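Local coordinates for protein MIPZ (Caulobacter crescentus, PDB 2XJ9) that probably acts as a dimerising, nucleoid-binding P-loop ATPase that inhibits cell division away from the proper plane and so positions the division site, at residues Leu25-Ala34 with Leu260-Tyr269; Thr47-Trp58 with Leu227-Asp236. The protein carries 1 engineered substitution. All coordinates share one frame; numbering follows the deposited sequence.

In the fold
From the N terminus, strand 5-9 leads through the P-loop into helix 18-30, whose second half and following turn take up the first segment of interaction 1. Strand 36-40 comes next, then helix 47-62, which opens interaction 2. That contact closes a loop of 168 residues when the chain returns at 227-236, a loop between strand 213-215 and helix 249-263. Interaction 1 closes last, at 260-269 near the C terminus, so its 225-residue loop encloses interaction 2 and the two do not cross. Together they tie the C-terminal part to two early helices of the parallel-sheet fold. They also touch directly, Thr27 and Tyr31 lying against the 227-236 loop.

Interaction 1 (Leu25-Ala34 with Leu260-Tyr269); sequences LVTALLYGGA and LMHSLGLSAY
Tyr269 lies against the end of helix 18-30 and the turn after it. Its CD1 edge meets Gly32 O at 3.3 Å, near the ring plane, while Leu29 CD2 approaches Tyr269 CG (4.0 Å) and Ala34 CB approaches Tyr269 CE1 (3.8 Å), both obliquely. The ring reaches them because CG stands anti to the carbonyl carbon (chi1 -50°). The backbone joins in: Gly32 CA makes a CA-H...O contact with Tyr269 O at 3.4 Å. Farther back, on helix 249-263, Met261 is bent at both chi2 (-83°) and chi3 (-69°), which lays its SD 3.7 Å from Ala28 CB. Leu25 completes the apolar strip, its CD1 resting near Leu260 CD1 (4.1 Å) and its CD2 near Leu264 CD1 (4.0 Å). Behind these contacts, a Schellman motif with Gly265 at C-prime ends helix 249-263, and the chain then turns through the 3-10 segment 267-269, which probably helps bring Tyr269 back to helix 18-30. Phe106 of strand 106-110 pairs edge-to-face with Tyr269. An alanine in place of Tyr269 is likely to leave Leu29, Ala34 and Phe106 without the ring they pack on, opening a gap beside the turn. Leu29 also packs on Val36 of strand 36-40, so the helix after the P-loop and the C-terminal helix and tail meet beside the parallel sheet, as in the alpha/beta fold of P-loop NTPases.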
# COMPACT_ATOMS: atom_id res chain seq x y z
N LEU A 25 -11.20 -12.83 -6.19
CA LEU A 25 -10.87 -14.10 -6.82
C LEU A 25 -11.47 -15.27 -6.07
O LEU A 25 -12.14 -16.11 -6.65
CB LEU A 25 -9.37 -14.32 -6.94
CG LEU A 25 -8.95 -14.08 -8.38
CD1 LEU A 25 -10.00 -13.18 -8.97
CD2 LEU A 25 -7.60 -13.45 -8.54
N VAL A 26 -11.20 -15.36 -4.78
CA VAL A 26 -11.79 -16.41 -3.96
C VAL A 26 -13.30 -16.42 -4.12
O VAL A 26 -13.90 -17.45 -4.43
CB VAL A 26 -11.49 -16.18 -2.51
CG1 VAL A 26 -12.33 -17.08 -1.64
CG2 VAL A 26 -10.04 -16.40 -2.27
N THR A 27 -13.91 -15.27 -3.92
CA THR A 27 -15.36 -15.18 -3.96
C THR A 27 -15.94 -15.60 -5.32
O THR A 27 -16.97 -16.22 -5.36
CB THR A 27 -15.83 -13.78 -3.55
OG1 THR A 27 -16.90 -13.91 -2.61
CG2 THR A 27 -16.30 -12.97 -4.77
N ALA A 28 -15.27 -15.27 -6.42
CA ALA A 28 -15.74 -15.68 -7.74
C ALA A 28 -15.62 -17.19 -7.92
O ALA A 28 -16.54 -17.83 -8.40
CB ALA A 28 -14.95 -14.97 -8.82
N LEU A 29 -14.48 -17.75 -7.52
CA LEU A 29 -14.24 -19.20 -7.57
C LEU A 29 -15.28 -19.98 -6.77
O LEU A 29 -15.98 -20.82 -7.31
CB LEU A 29 -12.84 -19.54 -7.08
CG LEU A 29 -11.79 -19.09 -8.07
CD1 LEU A 29 -10.42 -19.10 -7.49
CD2 LEU A 29 -11.85 -19.96 -9.30
N LEU A 30 -15.38 -19.70 -5.49
CA LEU A 30 -16.47 -20.23 -4.71
C LEU A 30 -17.79 -20.35 -5.50
O LEU A 30 -18.43 -21.41 -5.48
CB LEU A 30 -16.68 -19.38 -3.46
CG LEU A 30 -16.09 -19.98 -2.20
CD1 LEU A 30 -14.90 -20.85 -2.54
CD2 LEU A 30 -15.73 -18.88 -1.21
N TYR A 31 -18.17 -19.27 -6.20
CA TYR A 31 -19.44 -19.21 -6.93
C TYR A 31 -19.36 -19.86 -8.30
O TYR A 31 -20.34 -19.86 -9.05
CB TYR A 31 -19.93 -17.76 -7.07
CG TYR A 31 -20.71 -17.23 -5.88
CD1 TYR A 31 -20.09 -16.47 -4.89
CD2 TYR A 31 -22.06 -17.49 -5.74
CE1 TYR A 31 -20.80 -15.99 -3.80
CE2 TYR A 31 -22.79 -17.01 -4.65
CZ TYR A 31 -22.15 -16.26 -3.68
OH TYR A 31 -22.86 -15.78 -2.60
N GLY A 32 -18.20 -20.41 -8.63
CA GLY A 32 -18.06 -21.22 -9.82
C GLY A 32 -17.97 -22.69 -9.44
O GLY A 32 -17.43 -23.51 -10.17
N GLY A 33 -18.49 -23.02 -8.26
CA GLY A 33 -18.45 -24.39 -7.79
C GLY A 33 -17.16 -24.86 -7.14
O GLY A 33 -17.19 -25.82 -6.37
N ALA A 34 -16.05 -24.20 -7.44
CA ALA A 34 -14.75 -24.60 -6.88
C ALA A 34 -14.71 -24.59 -5.35
O ALA A 34 -15.60 -24.06 -4.68
CB ALA A 34 -13.64 -23.76 -7.44
N LEU A 260 -11.51 -10.19 -16.17
CA LEU A 260 -10.34 -10.58 -15.39
C LEU A 260 -10.22 -12.11 -15.27
O LEU A 260 -9.25 -12.70 -15.74
CB LEU A 260 -10.35 -9.90 -14.02
CG LEU A 260 -9.02 -9.75 -13.27
CD1 LEU A 260 -9.02 -10.62 -12.03
CD2 LEU A 260 -7.83 -10.12 -14.16
N MET A 261 -11.22 -12.73 -14.66
CA MET A 261 -11.28 -14.19 -14.54
C MET A 261 -10.89 -14.95 -15.81
O MET A 261 -10.18 -15.97 -15.76
CB MET A 261 -12.68 -14.59 -14.12
CG MET A 261 -13.03 -14.13 -12.74
SD MET A 261 -12.39 -15.29 -11.53
CE MET A 261 -13.45 -16.70 -11.87
N HIS A 262 -11.38 -14.48 -16.96
CA HIS A 262 -11.08 -15.16 -18.21
C HIS A 262 -9.59 -15.11 -18.48
O HIS A 262 -8.93 -16.13 -18.67
CB HIS A 262 -11.88 -14.57 -19.36
CG HIS A 262 -13.30 -15.04 -19.39
ND1 HIS A 262 -14.02 -15.19 -20.55
CD2 HIS A 262 -14.12 -15.42 -18.38
CE1 HIS A 262 -15.24 -15.63 -20.25
NE2 HIS A 262 -15.33 -15.78 -18.95
N SER A 263 -9.08 -13.89 -18.47
CA SER A 263 -7.68 -13.60 -18.73
C SER A 263 -6.70 -14.40 -17.85
O SER A 263 -5.52 -14.52 -18.19
CB SER A 263 -7.42 -12.11 -18.55
OG SER A 263 -6.07 -11.81 -18.85
N LEU A 264 -7.18 -14.91 -16.72
CA LEU A 264 -6.35 -15.74 -15.87
C LEU A 264 -6.63 -17.20 -16.16
O LEU A 264 -6.13 -18.08 -15.46
CB LEU A 264 -6.64 -15.46 -14.40
CG LEU A 264 -6.51 -14.03 -13.88
CD1 LEU A 264 -6.80 -14.05 -12.40
CD2 LEU A 264 -5.14 -13.43 -14.17
N GLY A 265 -7.43 -17.45 -17.19
CA GLY A 265 -7.76 -18.79 -17.61
C GLY A 265 -8.57 -19.51 -16.56
O GLY A 265 -8.34 -20.67 -16.25
N LEU A 266 -9.53 -18.81 -15.98
CA LEU A 266 -10.45 -19.43 -15.05
C LEU A 266 -11.85 -19.32 -15.60
O LEU A 266 -12.83 -19.40 -14.86
CB LEU A 266 -10.35 -18.76 -13.68
CG LEU A 266 -9.06 -19.06 -12.90
CD1 LEU A 266 -7.93 -19.38 -13.84
CD2 LEU A 266 -8.68 -17.89 -12.00
N SER A 267 -11.94 -19.14 -16.91
CA SER A 267 -13.23 -19.03 -17.59
C SER A 267 -14.16 -20.13 -17.10
O SER A 267 -15.37 -19.91 -16.96
CB SER A 267 -13.02 -19.12 -19.10
OG SER A 267 -12.00 -18.23 -19.51
N ALA A 268 -13.60 -21.30 -16.83
CA ALA A 268 -14.35 -22.43 -16.29
C ALA A 268 -15.24 -22.11 -15.08
O ALA A 268 -16.11 -22.91 -14.73
CB ALA A 268 -13.41 -23.58 -15.95
N TYR A 269 -15.05 -20.94 -14.45
CA TYR A 269 -15.73 -20.62 -13.18
C TYR A 269 -16.49 -19.29 -13.12
O TYR A 269 -16.99 -18.90 -12.06
CB TYR A 269 -14.75 -20.70 -12.01
CG TYR A 269 -13.98 -21.99 -12.01
CD1 TYR A 269 -14.36 -23.05 -11.20
CD2 TYR A 269 -12.89 -22.17 -12.87
CE1 TYR A 269 -13.65 -24.25 -11.22
CE2 TYR A 269 -12.19 -23.36 -12.89
CZ TYR A 269 -12.57 -24.40 -12.07
OH TYR A 269 -11.86 -25.59 -12.09

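Interaction 2 (Thr47-Trp58 with Leu227-Asp236); sequences TSARFFENRRAW and LFPFGLTIAD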
# COMPACT_ATOMS: atom_id res chain seq x y z
N THR A 47 -5.47 -8.83 6.05
CA THR A 47 -6.67 -8.31 5.38
C THR A 47 -7.62 -9.40 4.82
O THR A 47 -8.84 -9.34 5.03
CB THR A 47 -6.30 -7.33 4.24
OG1 THR A 47 -5.32 -6.38 4.69
CG2 THR A 47 -7.54 -6.60 3.74
N SER A 48 -7.08 -10.38 4.10
CA SER A 48 -7.92 -11.45 3.57
C SER A 48 -8.51 -12.25 4.73
O SER A 48 -9.69 -12.56 4.73
CB SER A 48 -7.16 -12.38 2.64
OG SER A 48 -6.31 -11.69 1.75
N ALA A 49 -7.68 -12.57 5.72
CA ALA A 49 -8.16 -13.28 6.92
C ALA A 49 -9.28 -12.51 7.67
O ALA A 49 -10.32 -13.07 8.03
CB ALA A 49 -7.00 -13.59 7.84
N ARG A 50 -9.04 -11.22 7.91
CA ARG A 50 -10.06 -10.33 8.44
C ARG A 50 -11.31 -10.31 7.58
O ARG A 50 -12.42 -10.30 8.10
CB ARG A 50 -9.50 -8.90 8.57
CG ARG A 50 -8.33 -8.74 9.55
CD ARG A 50 -8.77 -8.33 10.96
NE ARG A 50 -10.19 -8.59 11.19
CZ ARG A 50 -11.12 -7.64 11.27
NH1 ARG A 50 -12.40 -7.96 11.46
NH2 ARG A 50 -10.78 -6.36 11.16
N PHE A 51 -11.16 -10.29 6.25
CA PHE A 51 -12.34 -10.27 5.41
C PHE A 51 -13.25 -11.42 5.79
O PHE A 51 -14.42 -11.23 6.04
CB PHE A 51 -12.01 -10.35 3.93
CG PHE A 51 -13.22 -10.35 3.05
CD1 PHE A 51 -13.91 -9.17 2.79
CD2 PHE A 51 -13.70 -11.52 2.49
CE1 PHE A 51 -15.04 -9.17 1.98
CE2 PHE A 51 -14.84 -11.53 1.68
CZ PHE A 51 -15.51 -10.37 1.43
N PHE A 52 -12.68 -12.62 5.85
CA PHE A 52 -13.47 -13.83 6.04
C PHE A 52 -13.91 -14.07 7.48
O PHE A 52 -14.94 -14.70 7.72
CB PHE A 52 -12.77 -15.04 5.43
CG PHE A 52 -12.71 -14.98 3.93
CD1 PHE A 52 -11.53 -14.72 3.28
CD2 PHE A 52 -13.86 -15.15 3.18
CE1 PHE A 52 -11.49 -14.66 1.91
CE2 PHE A 52 -13.83 -15.09 1.81
CZ PHE A 52 -12.64 -14.84 1.17
N GLU A 53 -13.16 -13.57 8.45
CA GLU A 53 -13.71 -13.50 9.81
C GLU A 53 -14.97 -12.63 9.87
O GLU A 53 -15.89 -12.94 10.63
CB GLU A 53 -12.67 -12.99 10.80
CG GLU A 53 -11.46 -13.87 10.90
CD GLU A 53 -10.38 -13.27 11.77
OE1 GLU A 53 -10.55 -12.09 12.20
OE2 GLU A 53 -9.38 -14.00 12.02
N ASN A 54 -15.03 -11.56 9.07
CA ASN A 54 -16.20 -10.71 9.03
C ASN A 54 -17.35 -11.40 8.30
O ASN A 54 -18.51 -11.17 8.62
CB ASN A 54 -15.90 -9.37 8.35
CG ASN A 54 -14.83 -8.56 9.08
OD1 ASN A 54 -14.71 -8.62 10.30
ND2 ASN A 54 -14.05 -7.79 8.32
N ARG A 55 -17.02 -12.24 7.33
CA ARG A 55 -18.03 -12.96 6.56
C ARG A 55 -18.69 -13.97 7.46
O ARG A 55 -19.92 -14.03 7.58
CB ARG A 55 -17.39 -13.68 5.39
CG ARG A 55 -18.35 -14.30 4.39
CD ARG A 55 -17.56 -14.76 3.18
NE ARG A 55 -18.38 -15.32 2.11
CZ ARG A 55 -18.76 -14.67 1.03
NH1 ARG A 55 -18.41 -13.41 0.86
NH2 ARG A 55 -19.49 -15.26 0.10
N ARG A 56 -17.84 -14.79 8.07
CA ARG A 56 -18.21 -15.72 9.12
C ARG A 56 -19.16 -15.06 10.12
O ARG A 56 -20.31 -15.47 10.24
CB ARG A 56 -16.92 -16.19 9.82
CG ARG A 56 -17.08 -17.26 10.90
CD ARG A 56 -17.77 -18.53 10.39
NE ARG A 56 -19.16 -18.26 10.01
CZ ARG A 56 -20.06 -19.20 9.75
NH1 ARG A 56 -21.30 -18.86 9.40
NH2 ARG A 56 -19.72 -20.48 9.85
N ALA A 57 -18.70 -14.03 10.81
CA ALA A 57 -19.50 -13.34 11.83
C ALA A 57 -20.79 -12.75 11.30
O ALA A 57 -21.78 -12.71 12.01
CB ALA A 57 -18.69 -12.28 12.52
N TRP A 58 -20.78 -12.29 10.05
CA TRP A 58 -21.96 -11.67 9.44
C TRP A 58 -23.03 -12.68 8.99
O TRP A 58 -24.19 -12.60 9.43
CB TRP A 58 -21.55 -10.77 8.28
CG TRP A 58 -22.71 -9.99 7.72
CD1 TRP A 58 -23.12 -8.76 8.10
CD2 TRP A 58 -23.61 -10.41 6.68
NE1 TRP A 58 -24.22 -8.37 7.37
CE2 TRP A 58 -24.54 -9.36 6.49
CE3 TRP A 58 -23.71 -11.55 5.89
CZ2 TRP A 58 -25.55 -9.43 5.55
CZ3 TRP A 58 -24.73 -11.62 4.95
CH2 TRP A 58 -25.63 -10.56 4.78
N LEU A 227 -17.81 -3.10 1.06
CA LEU A 227 -18.43 -4.23 1.75
C LEU A 227 -17.48 -4.98 2.69
O LEU A 227 -17.85 -5.98 3.31
CB LEU A 227 -19.04 -5.20 0.74
CG LEU A 227 -20.11 -4.56 -0.14
CD1 LEU A 227 -20.52 -5.49 -1.26
CD2 LEU A 227 -21.29 -4.20 0.73
N PHE A 228 -16.25 -4.48 2.81
CA PHE A 228 -15.26 -5.17 3.63
C PHE A 228 -15.72 -5.43 5.05
O PHE A 228 -15.43 -6.47 5.61
CB PHE A 228 -13.96 -4.40 3.65
CG PHE A 228 -12.97 -4.90 4.65
CD1 PHE A 228 -12.01 -5.83 4.29
CD2 PHE A 228 -12.99 -4.43 5.96
CE1 PHE A 228 -11.08 -6.26 5.22
CE2 PHE A 228 -12.05 -4.88 6.90
CZ PHE A 228 -11.11 -5.80 6.52
N PRO A 229 -16.43 -4.48 5.65
CA PRO A 229 -16.81 -4.74 7.05
C PRO A 229 -17.75 -5.94 7.22
O PRO A 229 -17.84 -6.50 8.31
CB PRO A 229 -17.51 -3.44 7.47
CG PRO A 229 -16.94 -2.41 6.55
CD PRO A 229 -16.68 -3.09 5.24
N PHE A 230 -18.44 -6.33 6.15
CA PHE A 230 -19.41 -7.43 6.21
C PHE A 230 -18.79 -8.72 5.71
O PHE A 230 -19.34 -9.80 5.90
CB PHE A 230 -20.61 -7.12 5.35
CG PHE A 230 -21.23 -5.79 5.62
CD1 PHE A 230 -21.30 -4.83 4.62
CD2 PHE A 230 -21.72 -5.49 6.87
CE1 PHE A 230 -21.87 -3.62 4.87
CE2 PHE A 230 -22.29 -4.26 7.12
CZ PHE A 230 -22.37 -3.33 6.12
N GLY A 231 -17.65 -8.60 5.05
CA GLY A 231 -17.03 -9.74 4.42
C GLY A 231 -17.93 -10.22 3.31
O GLY A 231 -18.28 -11.36 3.27
N LEU A 232 -18.31 -9.31 2.41
CA LEU A 232 -19.09 -9.66 1.24
C LEU A 232 -18.44 -9.01 0.01
O LEU A 232 -17.58 -8.13 0.14
CB LEU A 232 -20.52 -9.15 1.38
CG LEU A 232 -21.40 -9.46 2.60
CD1 LEU A 232 -22.68 -8.63 2.57
CD2 LEU A 232 -21.73 -10.92 2.69
N THR A 233 -18.86 -9.43 -1.19
CA THR A 233 -18.40 -8.80 -2.43
C THR A 233 -19.57 -8.66 -3.41
O THR A 233 -20.69 -9.06 -3.08
CB THR A 233 -17.28 -9.63 -3.09
OG1 THR A 233 -17.85 -10.74 -3.78
CG2 THR A 233 -16.32 -10.15 -2.05
N ILE A 234 -19.34 -8.09 -4.59
CA ILE A 234 -20.41 -7.97 -5.59
C ILE A 234 -21.01 -9.33 -5.93
O ILE A 234 -22.21 -9.45 -6.21
CB ILE A 234 -19.95 -7.34 -6.93
CG1 ILE A 234 -18.48 -6.99 -6.90
CG2 ILE A 234 -20.79 -6.14 -7.29
CD1 ILE A 234 -17.60 -8.17 -7.12
N ALA A 235 -20.16 -10.35 -5.95
CA ALA A 235 -20.58 -11.68 -6.30
C ALA A 235 -21.63 -12.23 -5.33
O ALA A 235 -22.24 -13.26 -5.59
CB ALA A 235 -19.38 -12.59 -6.35
N ASP A 236 -21.85 -11.53 -4.22
CA ASP A 236 -22.82 -11.95 -3.22
C ASP A 236 -24.15 -11.22 -3.33
O ASP A 236 -25.11 -11.57 -2.66
CB ASP A 236 -22.28 -11.68 -1.82
CG ASP A 236 -21.17 -12.59 -1.45
OD1 ASP A 236 -20.08 -12.09 -1.13
OD2 ASP A 236 -21.39 -13.82 -1.47
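Gly231 CA makes a CH-pi contact over one face of the Phe51 ring, 3.5 Å from the centroid and 24° off the normal, offset toward the rim. With CG anti to the backbone N (chi1 179°), Phe51 brings its ring to the loop, turning that face to Gly231 CA and its CD1 to Phe228 CD1. A CB on Gly231 would point into the helix backbone, and its positive phi also favours glycine. Beside it the extended Arg55 side chain passes Gly231 O and grips Asp236 end-on, NH1 to OD1 and NH2 to OD2, each at 2.9 Å; guanidinium and carboxylate planes are 45° apart. Arg55 NH1 also bonds to Gly231 O (3.2 Å). Thr233 N takes the anti lone pair of Asp236 OD1, and Tyr31 OH hydrogen-bonds to Asp236 OD2; with the counter-charge of Arg55, these bonds probably help keep the buried carboxylate ionised. At the far end of the segment, Trp58 takes Phe230 CB over its five-membered ring and Leu232 CD1 over its six-membered ring, the latter 4.2 Å from the centroid; the Phe230 edge also turns toward the indole face in an offset edge-to-face pair. In this P-loop NTPase the contact clamps the loop before the C-terminal helix onto helix 47-62, whose first residue, Thr47, serves the magnesium site with Ser19. Toward that metal end the contact is more open, Phe228 and Arg50 being partly exposed, and its polar bonding is weak. Phe228 presents one ring face to Asn54 ND2, which makes a weak bond to Phe228 O (3.3 Å), and Thr47 CG2 touches Phe228 CE1 at 3.9 Å. Arg50 lays its CB near Phe228 CZ (4.1 Å) but sends its guanidinium to a salt bridge with Asp141 of the second subunit. Pro148 of the second subunit packs on Asn54 and Phe230.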